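Local coordinates for protein epidermin leader peptide processing serine protease EpiP (Staphylococcus aureus subsp. aureus, PDB 3QFH) that probably cleaves the leader peptide from the precursor of the lantibiotic epidermin, acting as a subtilisin-like serine endopeptidase, at residues Ala219-Ala224 with Ile264-Lys269; Gln229-Ser234 with Lys270-Val275; Ser182-Ala187 with Thr386-Gly391; Ile128-Val133 with Lys175-Met180; Val314-Thr319 with Thr336-Pro341. All coordinates share one frame; numbering follows the deposited sequence.

Contact 1. Residues Ala219-Ala224 with Ile264-Lys269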
# COMPACT_ATOMS: atom_id res chain seq x y z
N ALA A 219 -2.46 8.24 7.41
CA ALA A 219 -3.51 7.57 6.64
C ALA A 219 -3.78 6.17 7.19
O ALA A 219 -4.94 5.73 7.25
CB ALA A 219 -3.16 7.53 5.12
N ILE A 220 -2.73 5.47 7.62
CA ILE A 220 -2.89 4.14 8.20
C ILE A 220 -3.67 4.25 9.51
O ILE A 220 -4.59 3.47 9.76
CB ILE A 220 -1.54 3.47 8.45
CG1 ILE A 220 -0.86 3.20 7.11
CG2 ILE A 220 -1.73 2.15 9.24
CD1 ILE A 220 0.49 2.63 7.24
N VAL A 221 -3.31 5.21 10.34
CA VAL A 221 -4.03 5.45 11.59
C VAL A 221 -5.49 5.84 11.33
O VAL A 221 -6.42 5.37 12.01
CB VAL A 221 -3.32 6.55 12.43
CG1 VAL A 221 -4.19 6.99 13.59
CG2 VAL A 221 -1.95 6.03 12.95
N GLN A 222 -5.71 6.69 10.34
CA GLN A 222 -7.06 7.12 10.02
C GLN A 222 -7.93 5.94 9.56
O GLN A 222 -9.08 5.79 10.00
CB GLN A 222 -7.05 8.20 8.94
CG GLN A 222 -8.41 8.77 8.66
CD GLN A 222 -8.97 9.49 9.86
OE1 GLN A 222 -8.34 10.42 10.37
NE2 GLN A 222 -10.14 9.07 10.32
N ALA A 223 -7.37 5.12 8.68
CA ALA A 223 -8.05 3.94 8.13
C ALA A 223 -8.44 2.97 9.24
O ALA A 223 -9.56 2.45 9.26
CB ALA A 223 -7.16 3.23 7.10
N ALA A 224 -7.50 2.74 10.16
CA ALA A 224 -7.73 1.87 11.29
C ALA A 224 -8.79 2.47 12.22
O ALA A 224 -9.63 1.74 12.75
CB ALA A 224 -6.44 1.60 12.05
N ILE A 264 1.48 0.90 11.60
CA ILE A 264 1.17 -0.51 11.31
C ILE A 264 0.75 -1.30 12.59
O ILE A 264 -0.24 -2.03 12.59
CB ILE A 264 2.38 -1.18 10.59
CG1 ILE A 264 2.53 -0.57 9.19
CG2 ILE A 264 2.21 -2.70 10.48
CD1 ILE A 264 3.81 -0.93 8.48
N ASN A 265 1.48 -1.11 13.67
CA ASN A 265 1.17 -1.80 14.93
C ASN A 265 -0.09 -1.23 15.56
O ASN A 265 -0.84 -1.95 16.22
CB ASN A 265 2.37 -1.76 15.87
CG ASN A 265 3.57 -2.55 15.34
OD1 ASN A 265 3.44 -3.36 14.42
ND2 ASN A 265 4.73 -2.33 15.93
N TYR A 266 -0.32 0.05 15.34
CA TYR A 266 -1.54 0.70 15.80
C TYR A 266 -2.73 0.05 15.06
O TYR A 266 -3.73 -0.33 15.68
CB TYR A 266 -1.49 2.20 15.54
CG TYR A 266 -2.71 2.97 16.00
CD1 TYR A 266 -2.77 3.55 17.26
CD2 TYR A 266 -3.81 3.12 15.17
CE1 TYR A 266 -3.89 4.26 17.68
CE2 TYR A 266 -4.92 3.82 15.57
CZ TYR A 266 -4.96 4.38 16.82
OH TYR A 266 -6.08 5.07 17.20
N ALA A 267 -2.60 -0.11 13.74
CA ALA A 267 -3.65 -0.74 12.94
C ALA A 267 -3.92 -2.13 13.47
O ALA A 267 -5.07 -2.51 13.60
CB ALA A 267 -3.30 -0.79 11.45
N LYS A 268 -2.85 -2.88 13.77
CA LYS A 268 -3.00 -4.25 14.29
C LYS A 268 -3.78 -4.25 15.61
O LYS A 268 -4.65 -5.07 15.80
CB LYS A 268 -1.64 -4.90 14.50
CG LYS A 268 -1.70 -6.33 15.05
CD LYS A 268 -0.32 -6.76 15.53
CE LYS A 268 -0.32 -8.10 16.26
NZ LYS A 268 -0.74 -9.21 15.37
N LYS A 269 -3.48 -3.31 16.49
CA LYS A 269 -4.18 -3.20 17.77
C LYS A 269 -5.67 -2.92 17.54
O LYS A 269 -6.50 -3.36 18.29
CB LYS A 269 -3.56 -2.10 18.64
CG LYS A 269 -4.21 -1.98 20.02
CD LYS A 269 -3.64 -0.82 20.85
CE LYS A 269 -4.01 0.53 20.23
NZ LYS A 269 -3.68 1.67 21.14
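Ile264 opens the second segment by meeting Ile220 with its backbone and the root of its side chain: Ile220 CG2 lies 4.2 Å from Ile264 N, and Ile220 CD1 comes within 4.3 Å of Ile264 CG1. Two residues on, Tyr266 reaches across with CG anti to its backbone N (chi1 -179°), which brings the ring beside Val221 and Ala224 of helix 213-225. Val221 CG1 approaches the ring obliquely, 3.8 Å from Tyr266 CE2, the two side chains crossing at about a right angle; Ala224 CB touches the ring edge near its plane. The hydroxyl continues past the apolar patch to hydrogen-bond Asn225 OD1. Ala267 then fills the tightest place, where Ala224 CB is 3.7 Å from Ala267 CA, and Ala267 CB also meets Ile220 CG2 at 4.0 Å. Consistent with the small alanines at this point, the segment axes come within 8.8 Å, and their directions differ by only 6°. Both helices lie along one face of the parallel subtilisin-like sheet, where Ile220 touches Ile233 and Ala267 touches Ile231. The side-chain contacts are apolar, so cohesion here probably rests on shape and exclusion of water, with polarity confined to the tyrosine tip.

Contact 2. Residues Gln229-Ser234 with Lys270-Val275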
# COMPACT_ATOMS: atom_id res chain seq x y z
N GLN A 229 -10.96 -2.93 8.13
CA GLN A 229 -10.17 -4.04 8.61
C GLN A 229 -9.07 -4.50 7.67
O GLN A 229 -8.21 -5.26 8.08
CB GLN A 229 -11.05 -5.23 9.03
CG GLN A 229 -11.71 -5.02 10.39
CD GLN A 229 -12.20 -6.32 10.98
OE1 GLN A 229 -13.12 -6.94 10.46
NE2 GLN A 229 -11.56 -6.76 12.06
N VAL A 230 -9.11 -4.07 6.42
CA VAL A 230 -8.02 -4.37 5.47
C VAL A 230 -7.50 -3.03 4.94
O VAL A 230 -8.27 -2.22 4.46
CB VAL A 230 -8.48 -5.28 4.31
CG1 VAL A 230 -7.31 -5.54 3.31
CG2 VAL A 230 -9.05 -6.60 4.84
N ILE A 231 -6.19 -2.83 5.01
CA ILE A 231 -5.56 -1.59 4.60
C ILE A 231 -4.52 -1.92 3.55
O ILE A 231 -3.54 -2.63 3.85
CB ILE A 231 -4.88 -0.88 5.81
CG1 ILE A 231 -5.89 -0.59 6.92
CG2 ILE A 231 -4.22 0.42 5.32
CD1 ILE A 231 -5.28 0.01 8.23
N ASN A 232 -4.72 -1.41 2.34
CA ASN A 232 -3.84 -1.68 1.19
C ASN A 232 -2.84 -0.56 0.97
O ASN A 232 -3.24 0.59 0.75
CB ASN A 232 -4.71 -1.89 -0.06
CG ASN A 232 -3.92 -2.34 -1.26
OD1 ASN A 232 -3.82 -3.55 -1.52
ND2 ASN A 232 -3.33 -1.40 -1.99
N ILE A 233 -1.56 -0.88 1.03
CA ILE A 233 -0.49 0.11 0.80
C ILE A 233 0.33 -0.34 -0.39
O ILE A 233 1.10 -1.31 -0.32
CB ILE A 233 0.41 0.29 2.04
CG1 ILE A 233 -0.43 0.47 3.29
CG2 ILE A 233 1.30 1.51 1.87
CD1 ILE A 233 0.40 0.57 4.56
N SER A 234 0.14 0.33 -1.51
CA SER A 234 0.86 0.01 -2.72
C SER A 234 2.18 0.82 -2.80
O SER A 234 3.07 0.48 -3.58
CB SER A 234 -0.06 0.18 -3.95
OG SER A 234 -1.06 -0.88 -4.01
N LYS A 270 -5.99 -2.19 16.48
CA LYS A 270 -7.37 -1.88 16.14
C LYS A 270 -8.04 -3.00 15.33
O LYS A 270 -9.17 -2.82 14.87
CB LYS A 270 -7.44 -0.58 15.33
CG LYS A 270 -6.78 0.63 15.98
CD LYS A 270 -7.41 1.05 17.28
CE LYS A 270 -8.68 1.84 17.07
NZ LYS A 270 -9.09 2.44 18.37
N LYS A 271 -7.35 -4.12 15.14
CA LYS A 271 -7.88 -5.28 14.42
C LYS A 271 -7.96 -5.04 12.91
O LYS A 271 -8.93 -5.49 12.28
CB LYS A 271 -9.27 -5.69 14.93
CG LYS A 271 -9.39 -5.87 16.45
CD LYS A 271 -8.51 -6.98 16.96
CE LYS A 271 -8.72 -7.20 18.46
NZ LYS A 271 -7.89 -8.32 18.96
N SER A 272 -6.99 -4.32 12.35
CA SER A 272 -6.91 -4.12 10.92
C SER A 272 -5.65 -4.84 10.45
O SER A 272 -4.66 -4.92 11.19
CB SER A 272 -6.81 -2.66 10.51
OG SER A 272 -7.99 -1.96 10.83
N ILE A 273 -5.72 -5.38 9.24
CA ILE A 273 -4.60 -6.05 8.61
C ILE A 273 -4.02 -5.07 7.60
O ILE A 273 -4.77 -4.44 6.85
CB ILE A 273 -5.08 -7.31 7.79
CG1 ILE A 273 -5.96 -8.22 8.64
CG2 ILE A 273 -3.89 -8.06 7.20
CD1 ILE A 273 -6.62 -9.35 7.83
N VAL A 274 -2.69 -4.97 7.56
CA VAL A 274 -1.98 -4.12 6.61
C VAL A 274 -1.33 -5.01 5.54
O VAL A 274 -0.54 -5.92 5.85
CB VAL A 274 -0.91 -3.27 7.32
CG1 VAL A 274 -0.05 -2.49 6.29
CG2 VAL A 274 -1.54 -2.30 8.32
N VAL A 275 -1.67 -4.74 4.28
CA VAL A 275 -1.14 -5.46 3.13
C VAL A 275 -0.27 -4.48 2.33
O VAL A 275 -0.74 -3.42 1.90
CB VAL A 275 -2.27 -5.98 2.24
CG1 VAL A 275 -1.70 -6.83 1.07
CG2 VAL A 275 -3.28 -6.76 3.09
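Gln229 meets Lys271 and Ile273 through its side chain and its carbonyl. Its CG stands anti to the carbonyl carbon (chi1 -77°) with the chain extended beyond, which carries NE2 to Lys271 O, 2.9 Å away and in the carbonyl plane; the same amide nitrogen also donates to Glu403 O. Lys271 has positive phi (73°) and ends helix 254-269 in a Schellman motif, so the glutamine grips the chain just where it leaves the helix. Gln229 O takes Ile273 N at 2.7 Å, the donor standing 36° above the carbonyl plane.

From there parallel pairing takes over: Ile231 N gives to Ile273 O, Ile231 O receives Val275 N at 2.9 Å, and Ile233 N gives to Val275 O at 2.8 Å. Strands 230-233 and 273-277 are neighbours inside the seven-stranded parallel sheet of the subtilisin-like fold, joined by a crossover through helix 254-269. The other backbone edges are satisfied too, Val230 and Asn232 bonding to strand 126-130 and Val274 to Val314.

On the face carrying Ile231 and Val274, Ile233 CD1 presses on Val274 CG1 at 3.5 Å, and Ile231 CD1 rests 3.8 Å from Ser272 CB. Ser272 OG bonds to Asn228 O, while Val230 CG1 and Val275 CG2 touch on the reverse face, beneath helix 382-400.

Contact 3. Residues Ser182-Ala187 with Thr386-Gly391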
# COMPACT_ATOMS: atom_id res chain seq x y z
N SER A 182 -7.78 0.73 -7.12
CA SER A 182 -9.16 0.55 -6.66
C SER A 182 -9.95 -0.41 -7.53
O SER A 182 -10.84 -1.12 -7.03
CB SER A 182 -9.87 1.89 -6.63
OG SER A 182 -9.17 2.77 -5.77
N GLY A 183 -9.65 -0.40 -8.82
CA GLY A 183 -10.31 -1.32 -9.73
C GLY A 183 -10.01 -2.77 -9.42
O GLY A 183 -10.91 -3.64 -9.54
N GLN A 184 -8.78 -3.05 -8.99
CA GLN A 184 -8.38 -4.42 -8.67
C GLN A 184 -9.10 -4.98 -7.44
O GLN A 184 -9.36 -6.17 -7.38
CB GLN A 184 -6.87 -4.54 -8.50
CG GLN A 184 -6.07 -4.29 -9.82
CD GLN A 184 -6.46 -5.27 -10.92
OE1 GLN A 184 -6.07 -6.42 -10.90
NE2 GLN A 184 -7.22 -4.80 -11.88
N THR A 185 -9.45 -4.12 -6.50
CA THR A 185 -10.15 -4.58 -5.31
C THR A 185 -11.65 -4.53 -5.48
O THR A 185 -12.35 -5.43 -5.05
CB THR A 185 -9.85 -3.70 -4.04
OG1 THR A 185 -10.22 -2.34 -4.29
CG2 THR A 185 -8.42 -3.74 -3.62
N SER A 186 -12.15 -3.49 -6.15
CA SER A 186 -13.57 -3.21 -6.10
C SER A 186 -14.38 -2.96 -7.38
O SER A 186 -15.56 -2.62 -7.29
CB SER A 186 -13.70 -1.95 -5.23
OG SER A 186 -12.98 -2.07 -4.00
N ALA A 187 -13.77 -3.09 -8.56
CA ALA A 187 -14.52 -2.84 -9.79
C ALA A 187 -15.72 -3.78 -9.86
O ALA A 187 -15.59 -4.97 -9.58
CB ALA A 187 -13.63 -3.03 -11.03
N THR A 386 -1.09 -6.51 -5.12
CA THR A 386 -1.43 -6.29 -3.73
C THR A 386 -2.92 -6.10 -3.47
O THR A 386 -3.45 -6.69 -2.53
CB THR A 386 -0.59 -5.09 -3.18
OG1 THR A 386 0.80 -5.36 -3.38
CG2 THR A 386 -0.82 -4.86 -1.73
N PRO A 387 -3.62 -5.30 -4.31
CA PRO A 387 -5.06 -5.15 -4.08
C PRO A 387 -5.85 -6.43 -4.22
O PRO A 387 -6.94 -6.54 -3.61
CB PRO A 387 -5.50 -4.12 -5.14
CG PRO A 387 -4.35 -4.06 -6.11
CD PRO A 387 -3.13 -4.33 -5.30
N LYS A 388 -5.32 -7.38 -4.99
CA LYS A 388 -5.96 -8.69 -5.15
C LYS A 388 -5.97 -9.46 -3.83
O LYS A 388 -6.98 -10.10 -3.45
CB LYS A 388 -5.26 -9.51 -6.26
CG LYS A 388 -5.41 -8.94 -7.67
CD LYS A 388 -4.81 -9.90 -8.70
CE LYS A 388 -5.00 -9.39 -10.13
NZ LYS A 388 -4.28 -8.13 -10.34
N VAL A 389 -4.85 -9.37 -3.11
CA VAL A 389 -4.70 -9.99 -1.81
C VAL A 389 -5.55 -9.24 -0.79
O VAL A 389 -6.21 -9.88 0.05
CB VAL A 389 -3.23 -10.05 -1.36
CG1 VAL A 389 -3.11 -10.53 0.09
CG2 VAL A 389 -2.41 -10.93 -2.32
N SER A 390 -5.56 -7.91 -0.84
CA SER A 390 -6.40 -7.14 0.11
C SER A 390 -7.87 -7.53 -0.08
O SER A 390 -8.61 -7.76 0.89
CB SER A 390 -6.26 -5.63 -0.07
OG SER A 390 -4.96 -5.17 0.25
N GLY A 391 -8.32 -7.54 -1.33
CA GLY A 391 -9.69 -7.94 -1.63
C GLY A 391 -10.03 -9.33 -1.13
O GLY A 391 -11.11 -9.55 -0.56
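Thr185 and Pro387 form the tight part of this helix-helix contact. The methyl Thr185 CG2 sits 3.3 Å from Pro387 CB, closer than usual for two carbons, and 3.2 Å from Pro387 O. Its position follows from the first torsion: with chi1 at 58°, OG1 takes the crowded position between backbone N and carbonyl carbon, sending CG2 across to the proline. OG1 stays on its own helix, 2.8 Å from Ser186 OG in a hydrogen bond whose direction is undecided. Alongside, Gln184 CB rests 3.5 Å from Pro387 CG, the two side chains crossing at a slant. Gly391, without a side chain, continues the close approach near Thr185, their CA atoms 5.0 Å apart.

Fewer carbon contacts mark the flank where Gln184 and Lys388 run side by side; it is polar yet buried, with no solvent side evident. Contact there is made tip to tip: Lys388 NZ donates to Gln184 OE1, modelled at 2.5 Å, too short to be taken literally, with the donor tilted 16° from the carbonyl plane. NZ has further partners: a salt bridge to Asp104 OD2 and hydrogen bonds to Leu384 O and Pro341 O. Gln184 NE2 bonds to Thr369 OG1, fixing the amide from its other end.

The segment axes approach to 7.9 Å at -29°. Helix 382-400 is kinked at the proline, where the N atoms of Pro387 and Lys388 lack bonds to the preceding turn. Helix 103-108 covers the Gln184-Lys388 flank through Met105. Strands 230-233 and 273-277 lie beneath Thr386 and Ser390, and Ser182 and Thr185 touch Ile128 of strand 126-130, placing both helices over the central sheet.

Contact 4. Residues Ile128-Val133 with Lys175-Met180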
# COMPACT_ATOMS: atom_id res chain seq x y z
N ILE A 128 -7.72 1.94 1.04
CA ILE A 128 -6.64 2.02 0.05
C ILE A 128 -5.93 3.33 0.31
O ILE A 128 -6.55 4.38 0.32
CB ILE A 128 -7.18 1.96 -1.40
CG1 ILE A 128 -8.03 0.69 -1.60
CG2 ILE A 128 -6.01 1.96 -2.42
CD1 ILE A 128 -8.78 0.66 -2.93
N ILE A 129 -4.63 3.25 0.54
CA ILE A 129 -3.82 4.43 0.77
C ILE A 129 -3.07 4.66 -0.54
O ILE A 129 -2.20 3.88 -0.89
CB ILE A 129 -2.90 4.22 1.96
CG1 ILE A 129 -3.76 3.95 3.20
CG2 ILE A 129 -1.99 5.43 2.16
CD1 ILE A 129 -2.98 3.59 4.43
N ASP A 130 -3.43 5.69 -1.29
CA ASP A 130 -2.83 5.88 -2.61
C ASP A 130 -3.01 7.32 -3.12
O ASP A 130 -3.16 8.27 -2.32
CB ASP A 130 -3.43 4.84 -3.57
CG ASP A 130 -2.42 4.32 -4.59
OD1 ASP A 130 -1.95 5.08 -5.47
OD2 ASP A 130 -2.10 3.11 -4.50
N THR A 131 -3.03 7.50 -4.44
CA THR A 131 -3.06 8.84 -5.03
C THR A 131 -4.45 9.50 -5.07
O THR A 131 -4.55 10.68 -5.37
CB THR A 131 -2.41 8.85 -6.45
OG1 THR A 131 -3.21 8.13 -7.37
CG2 THR A 131 -1.00 8.23 -6.44
N GLY A 132 -5.49 8.76 -4.73
CA GLY A 132 -6.86 9.27 -4.81
C GLY A 132 -7.60 8.32 -5.73
O GLY A 132 -7.03 7.30 -6.16
N VAL A 133 -8.86 8.63 -6.04
CA VAL A 133 -9.64 7.77 -6.93
C VAL A 133 -10.64 8.60 -7.73
O VAL A 133 -11.10 9.67 -7.29
CB VAL A 133 -10.44 6.70 -6.13
CG1 VAL A 133 -11.53 7.37 -5.25
CG2 VAL A 133 -11.10 5.68 -7.07
N LYS A 175 -2.96 11.82 -10.19
CA LYS A 175 -1.94 11.01 -10.88
C LYS A 175 -2.47 9.83 -11.66
O LYS A 175 -1.94 9.51 -12.72
CB LYS A 175 -0.88 10.52 -9.88
CG LYS A 175 -0.05 11.62 -9.31
CD LYS A 175 1.15 11.06 -8.58
CE LYS A 175 2.06 12.15 -8.16
NZ LYS A 175 3.31 11.59 -7.58
N GLY A 176 -3.47 9.14 -11.11
CA GLY A 176 -4.10 8.00 -11.81
C GLY A 176 -3.87 6.62 -11.22
O GLY A 176 -4.61 5.69 -11.50
N HIS A 177 -2.84 6.49 -10.39
CA HIS A 177 -2.47 5.23 -9.79
C HIS A 177 -3.54 4.66 -8.86
O HIS A 177 -3.85 3.48 -8.92
CB HIS A 177 -1.16 5.41 -9.01
CG HIS A 177 -0.56 4.12 -8.56
ND1 HIS A 177 -0.71 3.64 -7.27
CD2 HIS A 177 0.18 3.20 -9.23
CE1 HIS A 177 -0.07 2.49 -7.17
NE2 HIS A 177 0.47 2.20 -8.34
N GLY A 178 -4.09 5.50 -7.98
CA GLY A 178 -5.11 5.05 -7.02
C GLY A 178 -6.33 4.48 -7.71
O GLY A 178 -6.91 3.50 -7.24
N THR A 179 -6.70 5.06 -8.84
CA THR A 179 -7.84 4.56 -9.60
C THR A 179 -7.58 3.15 -10.12
O THR A 179 -8.48 2.31 -10.15
CB THR A 179 -8.22 5.52 -10.73
OG1 THR A 179 -8.59 6.78 -10.14
CG2 THR A 179 -9.38 4.96 -11.53
N MET A 180 -6.34 2.88 -10.53
CA MET A 180 -5.98 1.56 -11.06
C MET A 180 -6.02 0.51 -9.96
O MET A 180 -6.47 -0.62 -10.17
CB MET A 180 -4.57 1.62 -11.66
CG MET A 180 -4.40 2.62 -12.79
SD MET A 180 -2.72 2.63 -13.39
CE MET A 180 -2.60 4.18 -14.28
O HOH W 1 -3.09 12.30 -6.94
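Asp130 and His177 carry the main polar contact. His177 CG is anti to the backbone N (chi1 -170°), which turns the ring to Asp130. ND1 donates to Asp130 OD1 over 2.6 Å at 170°, entering on the syn lone pair; the acceptor lies 3° from the ring plane, and carboxylate and imidazole are nearly coplanar. The anti lone pair of OD1 takes Thr131 N at 2.8 Å, so two donors fix the carboxylate's rotation.

A second hydrogen bond joins Gly178 N to Thr131 OG1 at 2.8 Å, gripping the first turn of helix 177-186; Thr131 OG1 is also bonded to Asp173 OD1. A water lies 2.7 Å from Thr131 O and accepts a long bond from Lys175 N, linking Thr131 to Lys175.

Backbone closeness comes next. Gly132 O lies 3.1 Å from Gly178 CA in a CA-H...O contact; Gly178, lacking a side chain, lets the two backbones come this close. Thr131 CG2 makes an apolar touch with His177 CB at 3.8 Å. Separately, Val133 CA nears the hydroxyl Thr179 OG1, which bonds to Asp173 OD2.

His177 NE2 continues to Ser383 OG with charge-relay geometry. Strand-end aspartate, helix-start histidine and serine at the start of a further helix are typical of subtilases, consistent with a catalytic triad.

Contact 5. Residues Val314-Thr319 with Thr336-Pro341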
# COMPACT_ATOMS: atom_id res chain seq x y z
N VAL A 314 1.44 -7.95 5.55
CA VAL A 314 1.32 -9.05 4.60
C VAL A 314 2.04 -8.47 3.34
O VAL A 314 1.55 -7.50 2.75
CB VAL A 314 -0.13 -9.38 4.29
CG1 VAL A 314 -0.21 -10.38 3.11
CG2 VAL A 314 -0.81 -9.94 5.53
N THR A 315 3.18 -9.05 2.95
CA THR A 315 3.98 -8.56 1.82
C THR A 315 3.65 -9.35 0.58
O THR A 315 3.83 -10.58 0.55
CB THR A 315 5.47 -8.72 2.10
OG1 THR A 315 5.78 -8.13 3.35
CG2 THR A 315 6.34 -8.08 1.00
N VAL A 316 3.22 -8.64 -0.46
CA VAL A 316 2.74 -9.29 -1.67
C VAL A 316 3.69 -9.09 -2.83
O VAL A 316 4.00 -7.96 -3.20
CB VAL A 316 1.36 -8.73 -2.05
CG1 VAL A 316 0.79 -9.42 -3.27
CG2 VAL A 316 0.39 -8.82 -0.84
N GLY A 317 4.20 -10.19 -3.37
CA GLY A 317 5.02 -10.13 -4.57
C GLY A 317 4.12 -10.30 -5.81
O GLY A 317 2.95 -10.69 -5.72
N SER A 318 4.66 -10.03 -6.98
CA SER A 318 3.89 -10.10 -8.23
C SER A 318 4.32 -11.25 -9.15
O SER A 318 5.52 -11.51 -9.31
CB SER A 318 4.02 -8.76 -8.97
OG SER A 318 3.66 -8.84 -10.34
N THR A 319 3.33 -11.92 -9.76
CA THR A 319 3.54 -12.99 -10.72
C THR A 319 3.10 -12.55 -12.15
O THR A 319 2.26 -11.65 -12.33
CB THR A 319 2.76 -14.29 -10.33
OG1 THR A 319 1.37 -13.99 -10.17
CG2 THR A 319 3.28 -14.89 -9.01
N THR A 336 8.75 -11.98 1.31
CA THR A 336 7.53 -12.33 0.59
C THR A 336 6.64 -13.31 1.38
O THR A 336 7.11 -14.36 1.81
CB THR A 336 7.89 -12.97 -0.75
OG1 THR A 336 8.76 -12.10 -1.47
CG2 THR A 336 6.65 -13.27 -1.58
N ASP A 337 5.36 -12.95 1.55
CA ASP A 337 4.38 -13.82 2.22
C ASP A 337 3.45 -14.54 1.24
O ASP A 337 2.97 -15.66 1.53
CB ASP A 337 3.51 -12.97 3.16
CG ASP A 337 4.32 -12.39 4.32
OD1 ASP A 337 5.02 -13.16 5.00
OD2 ASP A 337 4.26 -11.16 4.55
N ILE A 338 3.22 -13.90 0.10
CA ILE A 338 2.30 -14.37 -0.90
C ILE A 338 2.54 -13.63 -2.22
O ILE A 338 3.18 -12.59 -2.25
CB ILE A 338 0.85 -14.09 -0.40
CG1 ILE A 338 -0.21 -14.77 -1.27
CG2 ILE A 338 0.60 -12.60 -0.33
CD1 ILE A 338 -1.59 -14.82 -0.62
N ALA A 339 2.02 -14.17 -3.30
CA ALA A 339 2.13 -13.53 -4.59
C ALA A 339 0.77 -13.49 -5.29
O ALA A 339 -0.06 -14.37 -5.11
CB ALA A 339 3.15 -14.27 -5.45
N ALA A 340 0.54 -12.45 -6.08
CA ALA A 340 -0.68 -12.35 -6.88
C ALA A 340 -0.23 -11.80 -8.25
O ALA A 340 0.85 -11.22 -8.35
CB ALA A 340 -1.71 -11.45 -6.22
N PRO A 341 -1.04 -12.00 -9.31
CA PRO A 341 -0.68 -11.50 -10.66
C PRO A 341 -0.53 -9.98 -10.75
O PRO A 341 -1.45 -9.21 -10.38
CB PRO A 341 -1.86 -11.95 -11.51
CG PRO A 341 -2.43 -13.14 -10.78
CD PRO A 341 -2.29 -12.79 -9.34
O HOH W 2 5.58 -9.40 5.79
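Asp337 and Thr315 start the pairing, and the aspartate side chain can be followed outward. Its CB lies 3.6 Å from Thr315 O, the carbonyl that also accepts Asp337 N at 3.0 Å and, weakly, Ile338 N. With chi1 at -65°, CG stands anti to the carbonyl carbon and comes to 3.8 Å from Thr315 N. At the tip, OD2 receives Thr315 N through its anti lone pair, at 2.9 Å and 171°. A water lies between Asp337 OD2 and Thr315 OG1, but its modelled 2.5 Å from Asp337 OD2 is too short to be reliable, so this bridge is doubtful in length; Thr315 OG1 is also bonded to Ala308 O. The side chain therefore supplies an acceptor for Thr315 N beside the paired backbone.

Further along, strands 314-319 and 338-341 run parallel, with Gly317 N bonding to Ile338 O, Ala340 N to Gly317 O and Thr319 N to Ala340 O. The segment axes diverge by 41°. On the face of Val316 and Ile338, their CG2 methyls meet at 3.8 Å as the side chains point the same way; helix 382-400 covers Val316 and Ala340. On the face that carries Ala339 and Thr319, Thr319 CG2 touches Ala339 CB at 3.6 Å, while Thr319 OG1 bonds to Glu432 OE2.

Strand 338-341 is the outermost strand at this end of the parallel sheet. The chemistry implies two means of attachment: a carboxylate holds the start, and backbone bonds and apolar contacts carry the strand on to Pro341.

From the N terminus, contact 4 closes first, looping from strand 126-130 to the start of helix 177-186. That helix continues into contact 3, whose long loop ends only at helix 382-400 and encloses contacts 1, 2 and 5. Contacts 1 and 2 cross: helix 213-225 leads into strand 230-233, and helix 254-269 into strand 273-277, so helix pair and strand pair interlock on adjacent layers. Contact 5 closes a short loop afterwards and adds the sheet's last two strands, Val314 N bonding to Val274 O of contact 2. Lys388 of contact 3 reaches Pro341 of contact 5, while Ile129 of contact 4 packs on Ile220 of contact 1, tying both helical layers to the sheet.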